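Local coordinates for protein HTH-type transcriptional regulator MmpR5 (PDB 4NB5) that represses transcription by binding as a homodimer to the promoters of MmpS-MmpL transport systems and of its own gene, at residues P48-S53 / R90-L95; F79-A84 / L95-F100; E113-A118 / L142-E147. All coordinates share one frame; numbering follows the deposited sequence.

Contact 1: P48-S53 / R90-L95; sequences PERQSS and RTYFRL
The guanidinium of Arg50 lies flat over one face of the Tyr92 ring, a stacked cation-pi pair. The planes are 10° apart, and Arg50 CZ sits over the ring centre, 4.1 Å from the centroid of Tyr92. At the ring edge, near its plane, is the backbone carbon of Gln51. Tyr92 OH sits over the centre of the Arg90 guanidinium, 3.1 Å above its plane. Asp88 is hydrogen-bonded to Tyr92 OH and salt-bridged to Arg90. The Arg94 guanidinium has Glu49 CB over one face. It forms a salt bridge with Glu49, though the modelled separation is too short to be trusted. Arg50 NH1 and Arg94 NH1 form salt bridges with Glu21 and Glu18 of a neighbouring subunit. Between the backbones, Gln51 and Phe93 form an antiparallel hydrogen-bonded pair. Gln51 N reaches Phe93 O at 2.9 Å, and Phe93 N reaches Gln51 O at 2.8 Å. Ser53 N then bonds to Thr91 O at 2.9 Å, where strand 51-52 gives way to helix 53-59. One water joins Glu49 O to Leu95 N. This short edge strand, pairing with a wing strand just before the helix-turn-helix, is characteristic of the MarR winged-helix domain.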
loop_
_atom_site.group_PDB
_atom_site.type_symbol
_atom_site.label_atom_id
_atom_site.label_comp_id
_atom_site.label_asym_id
_atom_site.label_seq_id
_atom_site.Cartn_x
_atom_site.Cartn_y
_atom_site.Cartn_z
ATOM N N PRO B 48 7.389 -22.918 12.089
ATOM C CA PRO B 48 7.625 -21.499 12.360
ATOM C C PRO B 48 6.785 -20.596 11.474
ATOM O O PRO B 48 6.256 -21.042 10.454
ATOM C CB PRO B 48 9.112 -21.324 12.030
ATOM C CG PRO B 48 9.390 -22.358 11.017
ATOM C CD PRO B 48 8.526 -23.533 11.382
ATOM N N GLU B 49 6.690 -19.332 11.856
ATOM C CA GLU B 49 5.897 -18.371 11.111
ATOM C C GLU B 49 6.414 -18.187 9.691
ATOM O O GLU B 49 5.625 -18.057 8.758
ATOM C CB GLU B 49 5.848 -17.039 11.855
ATOM C CG GLU B 49 5.214 -17.171 13.227
ATOM C CD GLU B 49 5.066 -15.850 13.949
ATOM O OE1 GLU B 49 5.198 -14.793 13.299
ATOM O OE2 GLU B 49 4.819 -15.875 15.173
ATOM N N ARG B 50 7.730 -18.189 9.505
ATOM C CA ARG B 50 8.263 -18.069 8.159
ATOM C C ARG B 50 8.285 -19.429 7.450
ATOM O O ARG B 50 8.670 -20.440 8.032
ATOM C CB ARG B 50 9.659 -17.439 8.172
ATOM C CG ARG B 50 10.792 -18.420 8.338
ATOM C CD ARG B 50 12.114 -17.746 8.041
ATOM N NE ARG B 50 13.207 -18.707 7.974
ATOM C CZ ARG B 50 14.441 -18.407 7.588
ATOM N NH1 ARG B 50 14.746 -17.165 7.231
ATOM N NH2 ARG B 50 15.372 -19.351 7.557
ATOM N N GLN B 51 7.860 -19.431 6.191
ATOM C CA GLN B 51 7.761 -20.649 5.392
ATOM C C GLN B 51 8.383 -20.441 4.019
ATOM O O GLN B 51 8.171 -19.402 3.384
ATOM C CB GLN B 51 6.290 -21.032 5.196
ATOM C CG GLN B 51 5.524 -21.267 6.479
ATOM C CD GLN B 51 5.611 -22.703 6.949
ATOM O OE1 GLN B 51 5.196 -23.622 6.240
ATOM N NE2 GLN B 51 6.147 -22.905 8.141
ATOM N N SER B 52 9.120 -21.439 3.536
ATOM C CA SER B 52 9.664 -21.386 2.184
ATOM C C SER B 52 8.598 -21.692 1.144
ATOM O O SER B 52 7.577 -22.319 1.444
ATOM C CB SER B 52 10.805 -22.394 2.034
ATOM O OG SER B 52 10.293 -23.711 1.928
ATOM N N SER B 53 8.841 -21.262 -0.089
ATOM C CA SER B 53 7.922 -21.527 -1.190
ATOM C C SER B 53 7.645 -23.025 -1.321
ATOM O O SER B 53 6.501 -23.447 -1.528
ATOM C CB SER B 53 8.500 -20.991 -2.503
ATOM O OG SER B 53 8.479 -19.576 -2.528
ATOM N N ARG B 90 16.444 -19.811 -1.301
ATOM C CA ARG B 90 15.022 -20.116 -1.255
ATOM C C ARG B 90 14.240 -18.831 -1.000
ATOM O O ARG B 90 14.750 -17.895 -0.382
ATOM C CB ARG B 90 14.729 -21.136 -0.152
ATOM C CG ARG B 90 15.101 -22.567 -0.516
ATOM C CD ARG B 90 15.103 -23.473 0.702
ATOM N NE ARG B 90 16.207 -23.160 1.604
ATOM C CZ ARG B 90 16.436 -23.785 2.755
ATOM N NH1 ARG B 90 15.636 -24.765 3.156
ATOM N NH2 ARG B 90 17.468 -23.429 3.508
ATOM N N THR B 91 13.008 -18.786 -1.496
ATOM C CA THR B 91 12.096 -17.684 -1.212
ATOM C C THR B 91 11.271 -18.023 0.027
ATOM O O THR B 91 10.696 -19.105 0.107
ATOM C CB THR B 91 11.138 -17.436 -2.391
ATOM O OG1 THR B 91 11.890 -17.103 -3.565
ATOM C CG2 THR B 91 10.169 -16.303 -2.074
ATOM N N TYR B 92 11.230 -17.113 0.997
ATOM C CA TYR B 92 10.404 -17.307 2.189
ATOM C C TYR B 92 9.268 -16.293 2.238
ATOM O O TYR B 92 9.395 -15.175 1.741
ATOM C CB TYR B 92 11.230 -17.165 3.463
ATOM C CG TYR B 92 12.282 -18.226 3.629
ATOM C CD1 TYR B 92 11.980 -19.443 4.221
ATOM C CD2 TYR B 92 13.583 -18.007 3.198
ATOM C CE1 TYR B 92 12.945 -20.417 4.378
ATOM C CE2 TYR B 92 14.554 -18.975 3.350
ATOM C CZ TYR B 92 14.230 -20.176 3.940
ATOM O OH TYR B 92 15.200 -21.142 4.091
ATOM N N PHE B 93 8.157 -16.693 2.849
ATOM C CA PHE B 93 7.065 -15.766 3.119
ATOM C C PHE B 93 6.687 -15.860 4.577
ATOM O O PHE B 93 6.909 -16.880 5.236
ATOM C CB PHE B 93 5.837 -16.077 2.263
ATOM C CG PHE B 93 6.077 -15.946 0.796
ATOM C CD1 PHE B 93 6.086 -14.701 0.187
ATOM C CD2 PHE B 93 6.313 -17.067 0.022
ATOM C CE1 PHE B 93 6.310 -14.584 -1.173
ATOM C CE2 PHE B 93 6.544 -16.955 -1.332
ATOM C CZ PHE B 93 6.541 -15.714 -1.931
ATOM N N ARG B 94 6.086 -14.782 5.054
ATOM C CA ARG B 94 5.674 -14.701 6.428
ATOM C C ARG B 94 4.484 -13.750 6.552
ATOM O O ARG B 94 4.390 -12.807 5.841
ATOM C CB ARG B 94 6.806 -14.054 7.149
ATOM C CG ARG B 94 6.948 -14.322 8.543
ATOM C CD ARG B 94 7.798 -13.195 9.077
ATOM N NE ARG B 94 6.868 -12.828 10.006
ATOM C CZ ARG B 94 6.857 -13.259 11.217
ATOM N NH1 ARG B 94 7.810 -13.946 11.723
ATOM N NH2 ARG B 94 5.852 -12.938 11.886
ATOM N N LEU B 95 3.592 -14.042 7.462
ATOM C CA LEU B 95 2.540 -13.088 7.753
ATOM C C LEU B 95 3.178 -11.826 8.300
ATOM O O LEU B 95 4.117 -11.878 9.099
ATOM C CB LEU B 95 1.579 -13.663 8.785
ATOM C CG LEU B 95 0.261 -12.924 8.943
ATOM C CD1 LEU B 95 -0.684 -13.267 7.803
ATOM C CD2 LEU B 95 -0.361 -13.259 10.288
HETATM O O HOH W 1 3.517 -16.442 9.097
#

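Contact 2: F79-A84 / L95-F100; sequences FIERLA and LRPNAF. With 2JT (1,3-dihydroxypropan-2-yl octadecanoate), chain E.
Arg96 N donates to Phe79 O at 2.9 Å, and the bond is nearly straight at 171°. Carbon atoms also crowd this oxygen: Arg96 CB lies 3.4 Å from Phe79 O, and Ala99 CB and Leu95 CD1 lie close to it too. Next along the chain, Ile80 and Leu95 form an antiparallel non-hydrogen-bonded pair. Their side chains diverge, yet Ile80 CG2 still touches Leu95 CD1 at 4.1 Å. Here the wing of the MarR-type winged helix ends: strand 92-95 leaves the sheet and the chain turns into helix 99-124. On the ligand side, Phe79 CE1 stands over one face of the Phe100 ring, toward its rim, 3.7 Å from Phe100 CD2. The rings meet obliquely, with planes 46° apart. The far tip of the ring, Phe79 CZ, comes within 3.3 Å of C04, a glycerol carbon of the bound 1,3-dihydroxypropan-2-yl octadecanoate. Phe79 is one of the residues lining this lipid pocket, where the backbone oxygens of Phe77 and Gly103 are hydrogen-bonded to the ligand. The side chains of Glu81 and Arg96 cross at about a right angle. In one modelled conformer of Arg96, its CG lies 3.2 Å from Glu81 OE1, but the charged ends are not in contact. The other carboxylate oxygen, Glu81 OE2, accepts a hydrogen bond from Gln22 of a neighbouring subunit.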
loop_
_atom_site.group_PDB
_atom_site.type_symbol
_atom_site.label_atom_id
_atom_site.label_comp_id
_atom_site.label_asym_id
_atom_site.label_seq_id
_atom_site.Cartn_x
_atom_site.Cartn_y
_atom_site.Cartn_z
ATOM N N PHE B 79 -1.136 -8.382 3.527
ATOM C CA PHE B 79 -1.171 -9.339 4.634
ATOM C C PHE B 79 0.147 -10.050 4.903
ATOM O O PHE B 79 0.448 -10.366 6.054
ATOM C CB PHE B 79 -2.243 -10.413 4.409
ATOM C CG PHE B 79 -3.651 -9.882 4.392
ATOM C CD1 PHE B 79 -4.191 -9.280 5.513
ATOM C CD2 PHE B 79 -4.439 -10.010 3.261
ATOM C CE1 PHE B 79 -5.488 -8.792 5.501
ATOM C CE2 PHE B 79 -5.738 -9.529 3.245
ATOM C CZ PHE B 79 -6.259 -8.918 4.373
ATOM N N ILE B 80 0.910 -10.339 3.852
ATOM C CA ILE B 80 2.143 -11.103 4.014
ATOM C C ILE B 80 3.335 -10.399 3.389
ATOM O O ILE B 80 3.184 -9.423 2.657
ATOM C CB ILE B 80 2.021 -12.535 3.430
ATOM C CG1 ILE B 80 2.118 -12.524 1.901
ATOM C CG2 ILE B 80 0.732 -13.188 3.911
ATOM C CD1 ILE B 80 2.114 -13.930 1.273
ATOM N N GLU B 81 4.524 -10.896 3.711
ATOM C CA GLU B 81 5.760 -10.312 3.213
ATOM C C GLU B 81 6.689 -11.389 2.691
ATOM O O GLU B 81 6.656 -12.541 3.136
ATOM C CB GLU B 81 6.463 -9.524 4.311
ATOM C CG GLU B 81 6.848 -10.353 5.515
ATOM C CD GLU B 81 7.181 -9.506 6.728
ATOM O OE1 GLU B 81 6.962 -8.281 6.677
ATOM O OE2 GLU B 81 7.661 -10.071 7.734
ATOM N N ARG B 82 7.509 -10.988 1.732
ATOM C CA ARG B 82 8.577 -11.811 1.205
ATOM C C ARG B 82 9.809 -11.589 2.070
ATOM O O ARG B 82 10.083 -10.464 2.497
ATOM C CB ARG B 82 8.854 -11.384 -0.236
ATOM C CG ARG B 82 9.774 -12.297 -1.025
ATOM C CD ARG B 82 9.966 -11.763 -2.441
ATOM N NE ARG B 82 8.688 -11.590 -3.133
ATOM C CZ ARG B 82 8.067 -12.544 -3.819
ATOM N NH1 ARG B 82 8.600 -13.757 -3.917
ATOM N NH2 ARG B 82 6.907 -12.291 -4.411
ATOM N N LEU B 83 10.534 -12.664 2.354
ATOM C CA LEU B 83 11.801 -12.566 3.055
ATOM C C LEU B 83 12.856 -13.361 2.297
ATOM O O LEU B 83 12.537 -14.284 1.544
ATOM C CB LEU B 83 11.669 -13.087 4.482
ATOM C CG LEU B 83 10.860 -12.222 5.449
ATOM C CD1 LEU B 83 10.872 -12.843 6.836
ATOM C CD2 LEU B 83 11.407 -10.804 5.507
ATOM N N ALA B 84 14.114 -12.983 2.490
ATOM C CA ALA B 84 15.226 -13.660 1.838
ATOM C C ALA B 84 16.463 -13.558 2.717
ATOM O O ALA B 84 16.600 -12.615 3.499
ATOM C CB ALA B 84 15.490 -13.048 0.468
ATOM N N LEU B 95 3.592 -14.042 7.462
ATOM C CA LEU B 95 2.540 -13.088 7.753
ATOM C C LEU B 95 3.178 -11.826 8.300
ATOM O O LEU B 95 4.117 -11.878 9.099
ATOM C CB LEU B 95 1.579 -13.663 8.785
ATOM C CG LEU B 95 0.261 -12.924 8.943
ATOM C CD1 LEU B 95 -0.684 -13.267 7.803
ATOM C CD2 LEU B 95 -0.361 -13.259 10.288
ATOM N N ARG B 96 2.673 -10.678 7.880
ATOM C CA ARG B 96 3.220 -9.422 8.358
ATOM C C ARG B 96 2.855 -9.175 9.812
ATOM O O ARG B 96 1.827 -9.640 10.295
ATOM C CB ARG B 96 2.731 -8.263 7.491
ATOM C CG ARG B 96 3.769 -7.767 6.509
ATOM C CD ARG B 96 3.794 -6.253 6.468
ATOM N NE ARG B 96 2.903 -5.723 5.449
ATOM C CZ ARG B 96 2.473 -4.466 5.404
ATOM N NH1 ARG B 96 2.823 -3.589 6.339
ATOM N NH2 ARG B 96 1.665 -4.094 4.425
ATOM N N PRO B 97 3.716 -8.447 10.540
ATOM C CA PRO B 97 3.292 -8.040 11.880
ATOM C C PRO B 97 2.004 -7.226 11.765
ATOM O O PRO B 97 1.875 -6.460 10.812
ATOM C CB PRO B 97 4.436 -7.131 12.354
ATOM C CG PRO B 97 5.583 -7.417 11.454
ATOM C CD PRO B 97 5.009 -7.866 10.152
ATOM N N ASN B 98 1.065 -7.400 12.687
ATOM C CA ASN B 98 -0.160 -6.615 12.661
ATOM C C ASN B 98 -0.814 -6.700 11.272
ATOM O O ASN B 98 -1.245 -5.686 10.713
ATOM C CB ASN B 98 0.186 -5.163 13.010
ATOM C CG ASN B 98 -0.917 -4.454 13.774
ATOM O OD1 ASN B 98 -1.733 -5.082 14.446
ATOM N ND2 ASN B 98 -0.934 -3.126 13.681
ATOM N N ALA B 99 -0.903 -7.916 10.732
ATOM C CA ALA B 99 -1.259 -8.123 9.324
ATOM C C ALA B 99 -2.599 -7.538 8.903
ATOM O O ALA B 99 -2.723 -7.003 7.805
ATOM C CB ALA B 99 -1.221 -9.607 8.981
ATOM N N PHE B 100 -3.612 -7.651 9.753
ATOM C CA PHE B 100 -4.930 -7.182 9.359
ATOM C C PHE B 100 -5.049 -5.656 9.477
ATOM O O PHE B 100 -5.816 -5.028 8.746
ATOM C CB PHE B 100 -6.022 -7.966 10.092
ATOM C CG PHE B 100 -6.238 -9.321 9.495
ATOM C CD1 PHE B 100 -5.332 -10.338 9.746
ATOM C CD2 PHE B 100 -7.282 -9.563 8.622
ATOM C CE1 PHE B 100 -5.491 -11.584 9.164
ATOM C CE2 PHE B 100 -7.444 -10.808 8.039
ATOM C CZ PHE B 100 -6.543 -11.818 8.316
HETATM C C10 2JT E . -9.819 -10.070 2.328
HETATM C C13 2JT E . -13.130 -9.761 0.053
HETATM C C15 2JT E . -14.999 -8.859 1.431
HETATM C C17 2JT E . -17.343 -8.529 0.749
HETATM C C20 2JT E . -19.926 -10.963 2.220
HETATM C C21 2JT E . -20.922 -10.328 3.095
HETATM C C22 2JT E . -21.113 -11.131 4.393
HETATM C C24 2JT E . -21.467 -13.379 5.312
HETATM O O01 2JT E . -10.513 -7.187 1.328
HETATM C C02 2JT E . -9.857 -7.480 2.288
HETATM O O03 2JT E . -8.565 -7.107 2.146
HETATM C C04 2JT E . -7.848 -6.392 2.882
HETATM C C05 2JT E . -8.677 -5.429 3.679
HETATM O O06 2JT E . -8.539 -5.669 5.021
HETATM C C07 2JT E . -7.017 -5.783 1.675
HETATM O O08 2JT E . -6.221 -4.991 2.095
HETATM C C09 2JT E . -10.039 -8.749 3.190
HETATM C C11 2JT E . -11.137 -10.586 1.723
HETATM C C12 2JT E . -11.861 -9.444 0.880
HETATM C C14 2JT E . -14.164 -8.661 0.170
HETATM C C16 2JT E . -16.186 -8.022 1.499
HETATM C C18 2JT E . -17.834 -9.798 1.244
HETATM C C19 2JT E . -19.362 -10.012 1.130
HETATM C C23 2JT E . -21.799 -12.417 4.264
HETATM C C25 2JT E . -21.938 -14.730 4.774
#

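Contact 3: E113-A118 / L142-E147; sequences ELQDLA and LLAYME
Gln115 NE2 donates to Glu147 OE2 at 2.6 Å, a short bond bent to 136° at the hydrogen. The oxygen is met on its syn side, with the donor 31° out of the carboxylate plane. Glu147 OE2 lies close to the amide plane of Gln115. Gln115 CG is anti to the backbone N and the chain is extended beyond it; the amide reaches Glu147 on the other helix. On its way the amide passes Ala144, whose CB is 3.9 Å from both Gln115 NE2 and Gln115 OE1. Beside this polar link is an apolar one. Leu143 CD1 touches Leu114 CB at 3.6 Å and also rests near the backbone N of Gln115. In the next shell, Met111 packs on Leu143 and Glu147, Met139 touches Leu114 and Ala118, and Arg140 touches Gln115. Tyr26 of a neighbouring subunit also packs on Leu114, and Tyr145, on the same helix as Leu143, bonds to the backbone O of Ala153 of that subunit. The two helical segments run nearly antiparallel, with axes 9.5 Å apart at closest approach and a crossing angle of -158°. Such a pair of long antiparallel helices, packed against another subunit, is characteristic of the helical dimerization region of MarR-family regulators.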
loop_
_atom_site.group_PDB
_atom_site.type_symbol
_atom_site.label_atom_id
_atom_site.label_comp_id
_atom_site.label_asym_id
_atom_site.label_seq_id
_atom_site.Cartn_x
_atom_site.Cartn_y
_atom_site.Cartn_z
ATOM N N GLU B 113 -8.149 5.535 -4.225
ATOM C CA GLU B 113 -8.091 5.289 -5.657
ATOM C C GLU B 113 -9.492 5.310 -6.259
ATOM O O GLU B 113 -9.695 5.829 -7.353
ATOM C CB GLU B 113 -7.409 3.953 -5.941
ATOM C CG GLU B 113 -5.937 3.949 -5.580
ATOM C CD GLU B 113 -5.268 2.606 -5.803
ATOM O OE1 GLU B 113 -4.024 2.550 -5.721
ATOM O OE2 GLU B 113 -5.979 1.610 -6.056
ATOM N N LEU B 114 -10.455 4.745 -5.535
ATOM C CA LEU B 114 -11.844 4.753 -5.983
ATOM C C LEU B 114 -12.408 6.168 -5.994
ATOM O O LEU B 114 -13.193 6.522 -6.871
ATOM C CB LEU B 114 -12.702 3.862 -5.085
ATOM C CG LEU B 114 -12.640 2.370 -5.399
ATOM C CD1 LEU B 114 -13.358 1.573 -4.319
ATOM C CD2 LEU B 114 -13.250 2.089 -6.764
ATOM N N GLN B 115 -11.993 6.984 -5.030
ATOM C CA GLN B 115 -12.438 8.362 -4.985
ATOM C C GLN B 115 -11.933 9.116 -6.215
ATOM O O GLN B 115 -12.654 9.917 -6.805
ATOM C CB GLN B 115 -11.959 9.034 -3.696
ATOM C CG GLN B 115 -12.689 10.325 -3.399
ATOM C CD GLN B 115 -12.087 11.106 -2.247
ATOM O OE1 GLN B 115 -12.164 12.336 -2.217
ATOM N NE2 GLN B 115 -11.492 10.401 -1.293
ATOM N N ASP B 116 -10.694 8.849 -6.614
ATOM C CA ASP B 116 -10.143 9.463 -7.810
ATOM C C ASP B 116 -10.929 9.009 -9.040
ATOM O O ASP B 116 -11.159 9.787 -9.968
ATOM C CB ASP B 116 -8.656 9.115 -7.961
ATOM C CG ASP B 116 -7.761 9.970 -7.074
ATOM O OD1 ASP B 116 -8.192 11.070 -6.662
ATOM O OD2 ASP B 116 -6.619 9.540 -6.786
ATOM N N LEU B 117 -11.341 7.746 -9.052
ATOM C CA LEU B 117 -12.137 7.242 -10.168
ATOM C C LEU B 117 -13.502 7.919 -10.214
ATOM O O LEU B 117 -14.028 8.199 -11.291
ATOM C CB LEU B 117 -12.280 5.715 -10.108
ATOM C CG LEU B 117 -10.973 4.966 -10.397
ATOM C CD1 LEU B 117 -11.113 3.470 -10.185
ATOM C CD2 LEU B 117 -10.491 5.244 -11.820
ATOM N N ALA B 118 -14.080 8.194 -9.050
ATOM C CA ALA B 118 -15.378 8.856 -9.018
ATOM C C ALA B 118 -15.248 10.234 -9.656
ATOM O O ALA B 118 -16.158 10.691 -10.356
ATOM C CB ALA B 118 -15.896 8.965 -7.608
ATOM N N LEU B 142 -18.957 9.323 0.428
ATOM C CA LEU B 142 -18.850 8.218 1.384
ATOM C C LEU B 142 -17.400 7.763 1.514
ATOM O O LEU B 142 -16.896 7.540 2.628
ATOM C CB LEU B 142 -19.744 7.047 0.954
ATOM C CG LEU B 142 -19.862 5.826 1.879
ATOM C CD1 LEU B 142 -18.650 4.908 1.763
ATOM C CD2 LEU B 142 -20.079 6.255 3.317
ATOM N N LEU B 143 -16.718 7.620 0.386
ATOM C CA LEU B 143 -15.326 7.177 0.417
ATOM C C LEU B 143 -14.425 8.180 1.146
ATOM O O LEU B 143 -13.588 7.786 1.962
ATOM C CB LEU B 143 -14.808 6.923 -0.997
ATOM C CG LEU B 143 -15.455 5.747 -1.740
ATOM C CD1 LEU B 143 -15.075 5.765 -3.212
ATOM C CD2 LEU B 143 -15.050 4.444 -1.092
ATOM N N ALA B 144 -14.587 9.465 0.856
ATOM C CA ALA B 144 -13.798 10.496 1.532
ATOM C C ALA B 144 -13.994 10.401 3.043
ATOM O O ALA B 144 -13.040 10.470 3.816
ATOM C CB ALA B 144 -14.195 11.875 1.036
ATOM N N TYR B 145 -15.241 10.243 3.467
ATOM C CA TYR B 145 -15.562 10.184 4.886
ATOM C C TYR B 145 -14.957 8.925 5.523
ATOM O O TYR B 145 -14.323 9.000 6.581
ATOM C CB TYR B 145 -17.079 10.238 5.070
ATOM C CG TYR B 145 -17.601 9.928 6.452
ATOM C CD1 TYR B 145 -17.528 10.856 7.479
ATOM C CD2 TYR B 145 -18.192 8.704 6.723
ATOM C CE1 TYR B 145 -18.025 10.567 8.740
ATOM C CE2 TYR B 145 -18.684 8.406 7.974
ATOM C CZ TYR B 145 -18.604 9.340 8.977
ATOM O OH TYR B 145 -19.104 9.031 10.224
ATOM N N MET B 146 -15.118 7.775 4.870
ATOM C CA MET B 146 -14.631 6.518 5.440
ATOM C C MET B 146 -13.108 6.448 5.468
ATOM O O MET B 146 -12.522 5.886 6.391
ATOM C CB MET B 146 -15.200 5.325 4.665
ATOM C CG MET B 146 -16.703 5.136 4.834
ATOM S SD MET B 146 -17.263 4.908 6.545
ATOM C CE MET B 146 -15.959 3.895 7.148
ATOM N N GLU B 147 -12.457 7.035 4.472
ATOM C CA GLU B 147 -11.003 7.094 4.472
ATOM C C GLU B 147 -10.513 7.799 5.736
ATOM O O GLU B 147 -9.576 7.344 6.391
ATOM C CB GLU B 147 -10.502 7.855 3.250
ATOM C CG GLU B 147 -10.679 7.115 1.935
ATOM C CD GLU B 147 -10.445 8.013 0.739
ATOM O OE1 GLU B 147 -9.427 8.737 0.745
ATOM O OE2 GLU B 147 -11.281 8.003 -0.196
#

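Overall arrangement
Contacts 1 and 2 belong to one three-stranded antiparallel sheet. Strand 92-95 is its middle strand, flanked by 51-52 and 80-83. The centres of contacts 1 and 2 are about 10 Å apart; the two contacts share Leu95, and their segments alternate along the chain. Contact 3 follows both in sequence and lies on the opposite side of the chain's centre. Its centre is about 35 Å from that of contact 1 and about 26 Å from that of contact 2. Helix 99-124 starts in contact 2 and continues to contact 3, so it directly connects the winged-helix DNA-binding part with the helical arm. The lipid sits at the contact 2 end of this helix. All three contacts touch one and the same neighbouring subunit.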